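Local atomic coordinates of uncharacterized protein (Parabacteroides merdae ATCC 43184, PDB entry 5BMT), a protein that is of unknown function, a gut-bacterial protein with an immunoglobulin-like fold and an N-terminal region matching the OB domain of the BF3042 lipoprotein family. Residues Tyr45-Thr56 with Ala75-Lys85; Lys118-Val129 with Ser175-Gly186. All coordinates share one frame; numbering follows the deposited sequence.

Contact 1. Residues Tyr45-Thr56 with Ala75-Lys85; sequences YRAGDCVLANFT and ATGAASSPLAK. With EDO (1,2-ethanediol), chain F.
Tyr45 reaches across to the backbone of Ala79 and Ser80, beside two antiparallel strands of the five-stranded sheet, near where strand 75-79 gives way to a loop. The strand pair falls in a region assigned by sequence to an OB-clan lipoprotein family, consistent with an OB-like sheet. Strand 50-56 pairs with strand 75-79 from Thr56-Thr76 to Ala53-Ala79, and Asn54 and Ala78 bond each other through both backbone N-H groups. On its other edge strand 50-56 is bonded to strand 10-18.

Beyond the ladder, side chains continue the link. CB of Tyr45 carries the ring beside its own backbone N, chi1 -55°. CD1 then meets Pro82 CG at 4.0 Å, and CE1 lies 3.3 Å from Ser80 O, near the ring plane. CZ touches the methyl of Ala79. The hydroxyl OH donates to Ser80 O at 2.8 Å, from above that carbonyl plane, and accepts a bond from a water that also takes Ala79 N. Ser80 OG accepts Leu52 N at 2.9 Å in a nearly straight bond (171°) and donates to Ser81 O.

Asp49 lies alongside Pro82 and has two partners. Its OD2 takes Arg46 N, spanning the type II turn Arg46-Asp49. The Lys85 chain bends at its last torsion, chi4 76°, and places NZ 2.7 Å from Asp49 OD1 in a salt bridge, met from above the carboxylate plane.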
loop_
_atom_site.group_PDB
_atom_site.type_symbol
_atom_site.label_atom_id
_atom_site.label_comp_id
_atom_site.label_asym_id
_atom_site.label_seq_id
_atom_site.Cartn_x
_atom_site.Cartn_y
_atom_site.Cartn_z
ATOM N N TYR A 45 -2.707 0.183 -17.958
ATOM C CA TYR A 45 -1.887 0.850 -16.946
ATOM C C TYR A 45 -1.485 2.271 -17.268
ATOM O O TYR A 45 -1.372 2.673 -18.441
ATOM C CB TYR A 45 -0.591 0.041 -16.751
ATOM C CG TYR A 45 -0.845 -1.404 -16.404
ATOM C CD1 TYR A 45 -1.501 -1.753 -15.225
ATOM C CD2 TYR A 45 -0.515 -2.421 -17.294
ATOM C CE1 TYR A 45 -1.813 -3.078 -14.940
ATOM C CE2 TYR A 45 -0.804 -3.757 -17.011
ATOM C CZ TYR A 45 -1.456 -4.077 -15.829
ATOM O OH TYR A 45 -1.776 -5.381 -15.560
ATOM N N ARG A 46 -1.257 3.037 -16.195
ATOM C CA ARG A 46 -0.675 4.346 -16.364
ATOM C C ARG A 46 0.264 4.610 -15.193
ATOM O O ARG A 46 0.170 3.990 -14.123
ATOM C CB ARG A 46 -1.690 5.465 -16.610
ATOM C CG ARG A 46 -2.561 5.879 -15.442
ATOM C CD ARG A 46 -3.530 6.982 -15.858
ATOM N NE ARG A 46 -2.884 8.296 -15.949
ATOM C CZ ARG A 46 -3.477 9.410 -16.375
ATOM N NH1 ARG A 46 -4.744 9.389 -16.767
ATOM N NH2 ARG A 46 -2.803 10.551 -16.420
ATOM N N ALA A 47 1.225 5.497 -15.439
ATOM C CA ALA A 47 2.221 5.824 -14.417
ATOM C C ALA A 47 1.507 6.260 -13.134
ATOM O O ALA A 47 0.520 7.013 -13.180
ATOM C CB ALA A 47 3.115 6.954 -14.933
ATOM N N GLY A 48 1.982 5.724 -12.025
ATOM C CA GLY A 48 1.408 5.963 -10.705
ATOM C C GLY A 48 0.527 4.836 -10.218
ATOM O O GLY A 48 0.185 4.798 -9.034
ATOM N N ASP A 49 0.122 3.927 -11.110
ATOM C CA ASP A 49 -0.695 2.791 -10.703
ATOM C C ASP A 49 0.101 1.823 -9.867
ATOM O O ASP A 49 1.299 1.636 -10.073
ATOM C CB ASP A 49 -1.187 2.004 -11.938
ATOM C CG ASP A 49 -2.309 2.652 -12.732
ATOM O OD1 ASP A 49 -2.884 3.647 -12.253
ATOM O OD2 ASP A 49 -2.631 2.142 -13.831
ATOM N N CYS A 50 -0.593 1.148 -8.962
ATOM C CA CYS A 50 -0.033 0.046 -8.187
ATOM C C CYS A 50 -0.635 -1.231 -8.680
ATOM O O CYS A 50 -1.829 -1.280 -9.001
ATOM C CB CYS A 50 -0.329 0.220 -6.709
ATOM S SG CYS A 50 0.582 1.573 -5.948
ATOM N N VAL A 51 0.175 -2.286 -8.739
ATOM C CA VAL A 51 -0.293 -3.591 -9.203
ATOM C C VAL A 51 0.352 -4.670 -8.365
ATOM O O VAL A 51 1.356 -4.409 -7.690
ATOM C CB VAL A 51 0.068 -3.815 -10.720
ATOM C CG1 VAL A 51 -0.613 -2.778 -11.626
ATOM C CG2 VAL A 51 1.597 -3.832 -10.945
ATOM N N LEU A 52 -0.209 -5.883 -8.419
ATOM C CA LEU A 52 0.473 -7.069 -7.930
ATOM C C LEU A 52 1.116 -7.692 -9.161
ATOM O O LEU A 52 0.407 -8.101 -10.097
ATOM C CB LEU A 52 -0.489 -8.049 -7.228
ATOM C CG LEU A 52 0.184 -9.350 -6.758
ATOM C CD1 LEU A 52 1.298 -9.077 -5.763
ATOM C CD2 LEU A 52 -0.850 -10.291 -6.141
ATOM N N ALA A 53 2.446 -7.713 -9.207
ATOM C CA ALA A 53 3.120 -8.249 -10.381
ATOM C C ALA A 53 3.758 -9.568 -10.109
ATOM O O ALA A 53 4.279 -9.773 -9.024
ATOM C CB ALA A 53 4.194 -7.268 -10.812
ATOM N N ASN A 54 3.749 -10.452 -11.119
ATOM C CA ASN A 54 4.472 -11.713 -11.025
ATOM C C ASN A 54 5.530 -11.659 -12.120
ATOM O O ASN A 54 5.242 -11.260 -13.247
ATOM C CB ASN A 54 3.561 -12.945 -11.099
ATOM C CG ASN A 54 2.920 -13.168 -12.436
ATOM O OD1 ASN A 54 3.390 -13.971 -13.249
ATOM N ND2 ASN A 54 1.846 -12.453 -12.692
ATOM N N PHE A 55 6.796 -11.907 -11.739
ATOM C CA PHE A 55 7.839 -11.738 -12.729
ATOM C C PHE A 55 9.004 -12.678 -12.524
ATOM O O PHE A 55 9.197 -13.228 -11.432
ATOM C CB PHE A 55 8.368 -10.278 -12.648
ATOM C CG PHE A 55 8.751 -9.803 -11.261
ATOM C CD1 PHE A 55 10.036 -10.027 -10.754
ATOM C CD2 PHE A 55 7.829 -9.140 -10.456
ATOM C CE1 PHE A 55 10.384 -9.557 -9.479
ATOM C CE2 PHE A 55 8.168 -8.729 -9.171
ATOM C CZ PHE A 55 9.444 -8.925 -8.702
ATOM N N THR A 56 9.808 -12.806 -13.581
ATOM C CA THR A 56 11.035 -13.590 -13.572
ATOM C C THR A 56 12.105 -12.829 -14.339
ATOM O O THR A 56 11.814 -12.241 -15.391
ATOM C CB THR A 56 10.798 -14.978 -14.170
ATOM O OG1 THR A 56 9.625 -15.554 -13.594
ATOM C CG2 THR A 56 11.984 -15.905 -13.983
ATOM N N ALA A 75 12.559 -8.146 -17.531
ATOM C CA ALA A 75 11.867 -9.276 -16.921
ATOM C C ALA A 75 10.681 -9.669 -17.755
ATOM O O ALA A 75 10.220 -8.908 -18.605
ATOM C CB ALA A 75 11.404 -8.892 -15.513
ATOM N N THR A 76 10.181 -10.871 -17.520
ATOM C CA THR A 76 8.932 -11.273 -18.153
ATOM C C THR A 76 7.953 -11.489 -17.033
ATOM O O THR A 76 8.324 -11.802 -15.889
ATOM C CB THR A 76 9.079 -12.499 -19.047
ATOM O OG1 THR A 76 9.632 -13.548 -18.268
ATOM C CG2 THR A 76 9.925 -12.214 -20.282
ATOM N N GLY A 77 6.699 -11.290 -17.345
ATOM C CA GLY A 77 5.669 -11.489 -16.350
ATOM C C GLY A 77 4.390 -10.780 -16.705
ATOM O O GLY A 77 4.161 -10.392 -17.853
ATOM N N ALA A 78 3.564 -10.609 -15.693
ATOM C CA ALA A 78 2.265 -10.002 -15.880
ATOM C C ALA A 78 1.857 -9.350 -14.589
ATOM O O ALA A 78 2.536 -9.483 -13.570
ATOM C CB ALA A 78 1.254 -11.058 -16.303
ATOM N N ALA A 79 0.782 -8.600 -14.629
ATOM C CA ALA A 79 0.362 -7.922 -13.426
ATOM C C ALA A 79 -1.151 -7.939 -13.314
ATOM O O ALA A 79 -1.871 -8.094 -14.302
ATOM C CB ALA A 79 0.869 -6.481 -13.457
ATOM N N SER A 80 -1.630 -7.715 -12.098
ATOM C CA SER A 80 -3.061 -7.582 -11.858
ATOM C C SER A 80 -3.591 -6.294 -12.468
ATOM O O SER A 80 -2.819 -5.457 -12.944
ATOM C CB SER A 80 -3.276 -7.470 -10.343
ATOM O OG SER A 80 -2.783 -6.229 -9.818
ATOM N N SER A 81 -4.910 -6.088 -12.375
ATOM C CA SER A 81 -5.513 -4.804 -12.694
ATOM C C SER A 81 -4.989 -3.786 -11.668
ATOM O O SER A 81 -4.604 -4.204 -10.558
ATOM C CB SER A 81 -7.035 -4.893 -12.615
ATOM O OG SER A 81 -7.553 -5.727 -13.637
ATOM N N PRO A 82 -4.924 -2.483 -11.971
ATOM C CA PRO A 82 -4.453 -1.522 -10.965
ATOM C C PRO A 82 -5.312 -1.537 -9.703
ATOM O O PRO A 82 -6.549 -1.696 -9.768
ATOM C CB PRO A 82 -4.639 -0.154 -11.650
ATOM C CG PRO A 82 -4.672 -0.455 -13.101
ATOM C CD PRO A 82 -5.312 -1.795 -13.226
ATOM N N LEU A 83 -4.658 -1.329 -8.577
ATOM C CA LEU A 83 -5.394 -1.235 -7.323
ATOM C C LEU A 83 -6.223 0.026 -7.290
ATOM O O LEU A 83 -5.832 1.057 -7.845
ATOM C CB LEU A 83 -4.450 -1.237 -6.125
ATOM C CG LEU A 83 -3.494 -2.398 -5.992
ATOM C CD1 LEU A 83 -2.689 -2.279 -4.667
ATOM C CD2 LEU A 83 -4.221 -3.749 -6.151
ATOM N N ALA A 84 -7.354 -0.025 -6.571
ATOM C CA ALA A 84 -8.147 1.167 -6.350
ATOM C C ALA A 84 -7.308 2.184 -5.554
ATOM O O ALA A 84 -6.573 1.781 -4.634
ATOM C CB ALA A 84 -9.408 0.794 -5.579
ATOM N N LYS A 85 -7.410 3.464 -5.924
ATOM C CA LYS A 85 -6.611 4.562 -5.379
ATOM C C LYS A 85 -7.384 5.457 -4.435
ATOM O O LYS A 85 -8.504 5.888 -4.749
ATOM C CB LYS A 85 -6.150 5.475 -6.547
ATOM C CG LYS A 85 -5.481 4.748 -7.668
ATOM C CD LYS A 85 -5.233 5.693 -8.844
ATOM C CE LYS A 85 -4.281 5.030 -9.805
ATOM N NZ LYS A 85 -4.986 3.992 -10.603
HETATM C C1 EDO F . 1.576 1.528 -20.293
HETATM O O1 EDO F . 1.846 2.045 -21.597
HETATM C C2 EDO F . 1.888 2.625 -19.252
HETATM O O2 EDO F . 1.012 3.695 -19.489
HETATM O O HOH W 1 -0.568 -7.646 -17.029
HETATM O O HOH W 2 -3.350 2.035 -8.479
HETATM O O HOH W 3 12.599 -13.500 -18.224
#

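Contact 2. Residues Lys118-Val129 with Ser175-Gly186; sequences KRIVVIPTFTSV and SNAMDPIAVEGG
Arg119 and Glu184 form a salt bridge at one end of a long antiparallel strand pair in the large mixed sheet. Arg119 NH1 lies 2.8 Å from Glu184 OE1. The bond is bent (139°), with the guanidinium and carboxylate planes 71° apart. The same NH1 donates to Lys118 O at 3.0 Å, within the guanidinium plane. Gly185 N reaches that carbonyl from its opposite face, so two donors grip one oxygen. A water joins Arg119 NH2 to Glu184 OE1.

The second carboxylate oxygen, Glu184 OE2, takes Gly186 N at 2.9 Å. This caps the start of helix 186-198. The Glu184 chain folds back at chi2 (56°), which turns its carboxylate toward both partners. With an alanine here, Arg119 NH1 is likely to lose its carboxylate mate and Gly186 N its cap.

Farther along, Ile120 and Val183 bond each other through both backbone N-H groups, as do Val122 and Ile181. Val122 CG1 is pressed against Ile181 CG1 at 3.3 Å, a tight contact. Strand 173-184 is interrupted at Asp179-Pro180, where Asp179 N still bonds Pro124 O. Ile123 CG2 packs on the CB of selenomethionine Met178 at 3.7 Å. Past the corner at Thr127, Val129 CG2 meets Ala177 CB at 3.5 Å, also tight.

Further residues surround this pair. Tyr137 OH bonds Asp179 OD2. Strand 106-113 pairs with the other edge of strand 118-126. Arg119 spreads its donors over a carboxylate and two backbone carbonyls, those of Lys118 and Gly48, which would probably offset its charge and hold its guanidinium in place.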
loop_
_atom_site.group_PDB
_atom_site.type_symbol
_atom_site.label_atom_id
_atom_site.label_comp_id
_atom_site.label_asym_id
_atom_site.label_seq_id
_atom_site.Cartn_x
_atom_site.Cartn_y
_atom_site.Cartn_z
ATOM N N LYS A 118 5.064 7.949 -4.580
ATOM C CA LYS A 118 5.066 7.132 -3.353
ATOM C C LYS A 118 3.645 6.690 -3.102
ATOM O O LYS A 118 2.721 7.518 -3.211
ATOM C CB LYS A 118 5.628 7.888 -2.133
ATOM C CG LYS A 118 7.075 8.348 -2.367
ATOM C CD LYS A 118 7.670 8.989 -1.133
ATOM C CE LYS A 118 9.061 9.547 -1.434
ATOM N NZ LYS A 118 8.996 10.824 -2.204
ATOM N N ARG A 119 3.453 5.406 -2.775
ATOM C CA ARG A 119 2.117 4.905 -2.433
ATOM C C ARG A 119 2.192 3.982 -1.272
ATOM O O ARG A 119 3.091 3.137 -1.214
ATOM C CB ARG A 119 1.437 4.142 -3.592
ATOM C CG ARG A 119 0.737 5.027 -4.636
ATOM C CD ARG A 119 1.679 5.405 -5.756
ATOM N NE ARG A 119 0.942 6.210 -6.740
ATOM C CZ ARG A 119 0.632 7.497 -6.611
ATOM N NH1 ARG A 119 1.046 8.189 -5.547
ATOM N NH2 ARG A 119 -0.086 8.112 -7.551
ATOM N N ILE A 120 1.217 4.085 -0.362
ATOM C CA ILE A 120 1.087 3.062 0.668
ATOM C C ILE A 120 0.206 1.966 0.070
ATOM O O ILE A 120 -0.903 2.257 -0.400
ATOM C CB ILE A 120 0.450 3.613 1.955
ATOM C CG1 ILE A 120 1.267 4.766 2.509
ATOM C CG2 ILE A 120 0.303 2.489 3.006
ATOM C CD1 ILE A 120 0.461 5.597 3.556
ATOM N N VAL A 121 0.686 0.742 0.034
ATOM C CA VAL A 121 -0.180 -0.375 -0.333
ATOM C C VAL A 121 -0.686 -0.924 0.983
ATOM O O VAL A 121 0.132 -1.214 1.878
ATOM C CB VAL A 121 0.530 -1.471 -1.168
ATOM C CG1 VAL A 121 -0.326 -2.740 -1.304
ATOM C CG2 VAL A 121 0.899 -0.929 -2.546
ATOM N N VAL A 122 -2.010 -1.038 1.119
ATOM C CA VAL A 122 -2.562 -1.560 2.365
ATOM C C VAL A 122 -3.494 -2.702 2.019
ATOM O O VAL A 122 -4.144 -2.677 0.970
ATOM C CB VAL A 122 -3.208 -0.462 3.250
ATOM C CG1 VAL A 122 -4.193 0.372 2.502
ATOM C CG2 VAL A 122 -3.828 -1.026 4.525
ATOM N N ILE A 123 -3.497 -3.734 2.860
ATOM C CA ILE A 123 -4.310 -4.909 2.593
ATOM C C ILE A 123 -5.392 -5.081 3.682
ATOM O O ILE A 123 -5.229 -5.865 4.623
ATOM C CB ILE A 123 -3.442 -6.171 2.431
ATOM C CG1 ILE A 123 -2.286 -5.931 1.401
ATOM C CG2 ILE A 123 -4.347 -7.340 1.977
ATOM C CD1 ILE A 123 -1.357 -7.141 1.233
ATOM N N PRO A 124 -6.506 -4.345 3.577
ATOM C CA PRO A 124 -7.613 -4.575 4.522
ATOM C C PRO A 124 -8.101 -6.000 4.347
ATOM O O PRO A 124 -8.207 -6.503 3.199
ATOM C CB PRO A 124 -8.680 -3.562 4.108
ATOM C CG PRO A 124 -8.332 -3.142 2.724
ATOM C CD PRO A 124 -6.853 -3.337 2.550
ATOM N N THR A 125 -8.372 -6.665 5.475
ATOM C CA THR A 125 -8.845 -8.041 5.510
ATOM C C THR A 125 -10.200 -8.048 6.191
ATOM O O THR A 125 -10.441 -7.195 7.062
ATOM C CB THR A 125 -7.810 -8.916 6.229
ATOM O OG1 THR A 125 -6.521 -8.633 5.671
ATOM C CG2 THR A 125 -8.105 -10.408 6.113
ATOM N N PHE A 126 -11.069 -8.991 5.802
ATOM C CA PHE A 126 -12.400 -9.113 6.349
ATOM C C PHE A 126 -12.687 -10.518 6.782
ATOM O O PHE A 126 -12.399 -11.463 6.036
ATOM C CB PHE A 126 -13.439 -8.705 5.290
ATOM C CG PHE A 126 -13.274 -7.286 4.817
ATOM C CD1 PHE A 126 -12.388 -6.979 3.787
ATOM C CD2 PHE A 126 -13.924 -6.243 5.464
ATOM C CE1 PHE A 126 -12.190 -5.660 3.390
ATOM C CE2 PHE A 126 -13.715 -4.919 5.070
ATOM C CZ PHE A 126 -12.823 -4.640 4.052
ATOM N N THR A 127 -13.385 -10.662 7.924
ATOM C CA THR A 127 -13.843 -11.974 8.408
ATOM C C THR A 127 -14.630 -12.658 7.290
ATOM O O THR A 127 -14.381 -13.818 6.982
ATOM C CB THR A 127 -14.667 -11.805 9.685
ATOM O OG1 THR A 127 -13.860 -11.189 10.679
ATOM C CG2 THR A 127 -15.234 -13.138 10.201
ATOM N N SER A 128 -15.577 -11.921 6.684
ATOM C CA SER A 128 -16.360 -12.427 5.570
ATOM C C SER A 128 -16.795 -11.308 4.668
ATOM O O SER A 128 -16.976 -10.172 5.107
ATOM C CB SER A 128 -17.585 -13.211 6.047
ATOM O OG SER A 128 -18.551 -12.406 6.692
ATOM N N VAL A 129 -16.896 -11.631 3.382
ATOM C CA VAL A 129 -17.474 -10.764 2.355
ATOM C C VAL A 129 -18.334 -11.622 1.459
ATOM O O VAL A 129 -18.201 -12.855 1.462
ATOM C CB VAL A 129 -16.439 -9.972 1.504
ATOM C CG1 VAL A 129 -15.526 -9.088 2.359
ATOM C CG2 VAL A 129 -15.613 -10.909 0.615
ATOM N N SER A 175 -14.356 -16.167 3.161
ATOM C CA SER A 175 -13.770 -15.915 4.476
ATOM C C SER A 175 -12.372 -15.353 4.373
ATOM O O SER A 175 -11.643 -15.709 3.446
ATOM C CB SER A 175 -13.704 -17.210 5.279
ATOM O OG SER A 175 -15.005 -17.674 5.587
ATOM N N ASN A 176 -11.976 -14.494 5.338
ATOM C CA ASN A 176 -10.630 -13.898 5.408
ATOM C C ASN A 176 -10.231 -13.280 4.078
ATOM O O ASN A 176 -9.102 -13.454 3.589
ATOM C CB ASN A 176 -9.575 -14.960 5.843
ATOM C CG ASN A 176 -9.939 -15.659 7.123
ATOM O OD1 ASN A 176 -10.437 -15.036 8.073
ATOM N ND2 ASN A 176 -9.859 -16.998 7.132
ATOM N N ALA A 177 -11.166 -12.520 3.507
ATOM C CA ALA A 177 -10.976 -11.903 2.208
ATOM C C ALA A 177 -10.084 -10.716 2.310
ATOM O O ALA A 177 -10.141 -9.986 3.297
ATOM C CB ALA A 177 -12.325 -11.486 1.638
HETATM N N MSE A 178 -9.254 -10.521 1.290
HETATM C CA MSE A 178 -8.304 -9.418 1.250
HETATM C C MSE A 178 -8.624 -8.493 0.099
HETATM O O MSE A 178 -9.035 -8.955 -0.965
HETATM C CB MSE A 178 -6.874 -9.946 1.130
HETATM C CG MSE A 178 -6.439 -10.714 2.378
HETATM SE SE MSE A 178 -4.754 -11.685 2.243
HETATM C CE MSE A 178 -4.638 -11.887 0.288
ATOM N N ASP A 179 -8.464 -7.191 0.316
ATOM C CA ASP A 179 -8.770 -6.188 -0.715
ATOM C C ASP A 179 -7.640 -5.156 -0.809
ATOM O O ASP A 179 -7.789 -4.016 -0.351
ATOM C CB ASP A 179 -10.101 -5.490 -0.393
ATOM C CG ASP A 179 -10.685 -4.612 -1.499
ATOM O OD1 ASP A 179 -10.234 -4.732 -2.668
ATOM O OD2 ASP A 179 -11.633 -3.839 -1.213
ATOM N N PRO A 180 -6.523 -5.522 -1.457
ATOM C CA PRO A 180 -5.396 -4.588 -1.551
ATOM C C PRO A 180 -5.786 -3.284 -2.244
ATOM O O PRO A 180 -6.447 -3.298 -3.292
ATOM C CB PRO A 180 -4.348 -5.363 -2.358
ATOM C CG PRO A 180 -4.755 -6.812 -2.246
ATOM C CD PRO A 180 -6.229 -6.842 -2.054
ATOM N N ILE A 181 -5.384 -2.166 -1.643
ATOM C CA ILE A 181 -5.647 -0.820 -2.182
ATOM C C ILE A 181 -4.370 0.021 -2.123
ATOM O O ILE A 181 -3.424 -0.335 -1.418
ATOM C CB ILE A 181 -6.810 -0.098 -1.430
ATOM C CG1 ILE A 181 -6.426 0.090 0.050
ATOM C CG2 ILE A 181 -8.127 -0.863 -1.595
ATOM C CD1 ILE A 181 -7.424 0.957 0.894
ATOM N N ALA A 182 -4.366 1.141 -2.872
ATOM C CA ALA A 182 -3.229 2.040 -2.908
ATOM C C ALA A 182 -3.643 3.386 -2.352
ATOM O O ALA A 182 -4.665 3.919 -2.777
ATOM C CB ALA A 182 -2.762 2.190 -4.345
ATOM N N VAL A 183 -2.859 3.941 -1.457
ATOM C CA VAL A 183 -3.137 5.244 -0.837
ATOM C C VAL A 183 -2.001 6.191 -1.196
ATOM O O VAL A 183 -0.824 5.802 -1.147
ATOM C CB VAL A 183 -3.276 5.068 0.692
ATOM C CG1 VAL A 183 -3.469 6.422 1.384
ATOM C CG2 VAL A 183 -4.451 4.119 1.036
ATOM N N GLU A 184 -2.325 7.445 -1.540
ATOM C CA GLU A 184 -1.284 8.423 -1.813
ATOM C C GLU A 184 -0.293 8.521 -0.639
ATOM O O GLU A 184 -0.719 8.720 0.499
ATOM C CB GLU A 184 -1.959 9.795 -2.043
ATOM C CG GLU A 184 -0.978 10.918 -2.311
ATOM C CD GLU A 184 -0.043 10.654 -3.482
ATOM O OE1 GLU A 184 -0.554 10.310 -4.575
ATOM O OE2 GLU A 184 1.194 10.746 -3.295
ATOM N N GLY A 185 1.015 8.424 -0.927
ATOM C CA GLY A 185 2.021 8.484 0.128
ATOM C C GLY A 185 2.954 9.680 0.090
ATOM O O GLY A 185 3.783 9.829 0.993
ATOM N N GLY A 186 2.854 10.519 -0.953
ATOM C CA GLY A 186 3.809 11.613 -1.131
ATOM C C GLY A 186 3.798 12.667 -0.044
ATOM O O GLY A 186 4.865 13.056 0.460
HETATM O O HOH W 4 3.501 10.466 -4.844
HETATM O O HOH W 5 7.222 12.915 -1.169
HETATM O O HOH W 6 -0.203 11.057 -7.340
HETATM O O HOH W 7 -15.064 -16.100 8.302
#

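Contact 1 lies in the five-stranded sheet of the N-terminal region and contact 2 in the large mixed sheet that follows. Their centres are about 15 Å apart, and contact 1 closes along the chain before contact 2 opens. They still touch directly. Gly48 O lies 2.8 Å from Arg119 NE, and Ala84 O lies 2.9 Å from Ala182 N. Cys50 SG packs against Arg119 CB at 3.6 Å. Strand 10-18 also reaches both, with Tyr13 touching Leu52, Val121, Ile123 and Pro180. Bound cyclohexylpropylsulfonate, probably from the crystallisation liquor, comes within about 5 Å of the Leu52 side chain and about 4 Å of that of Ile123.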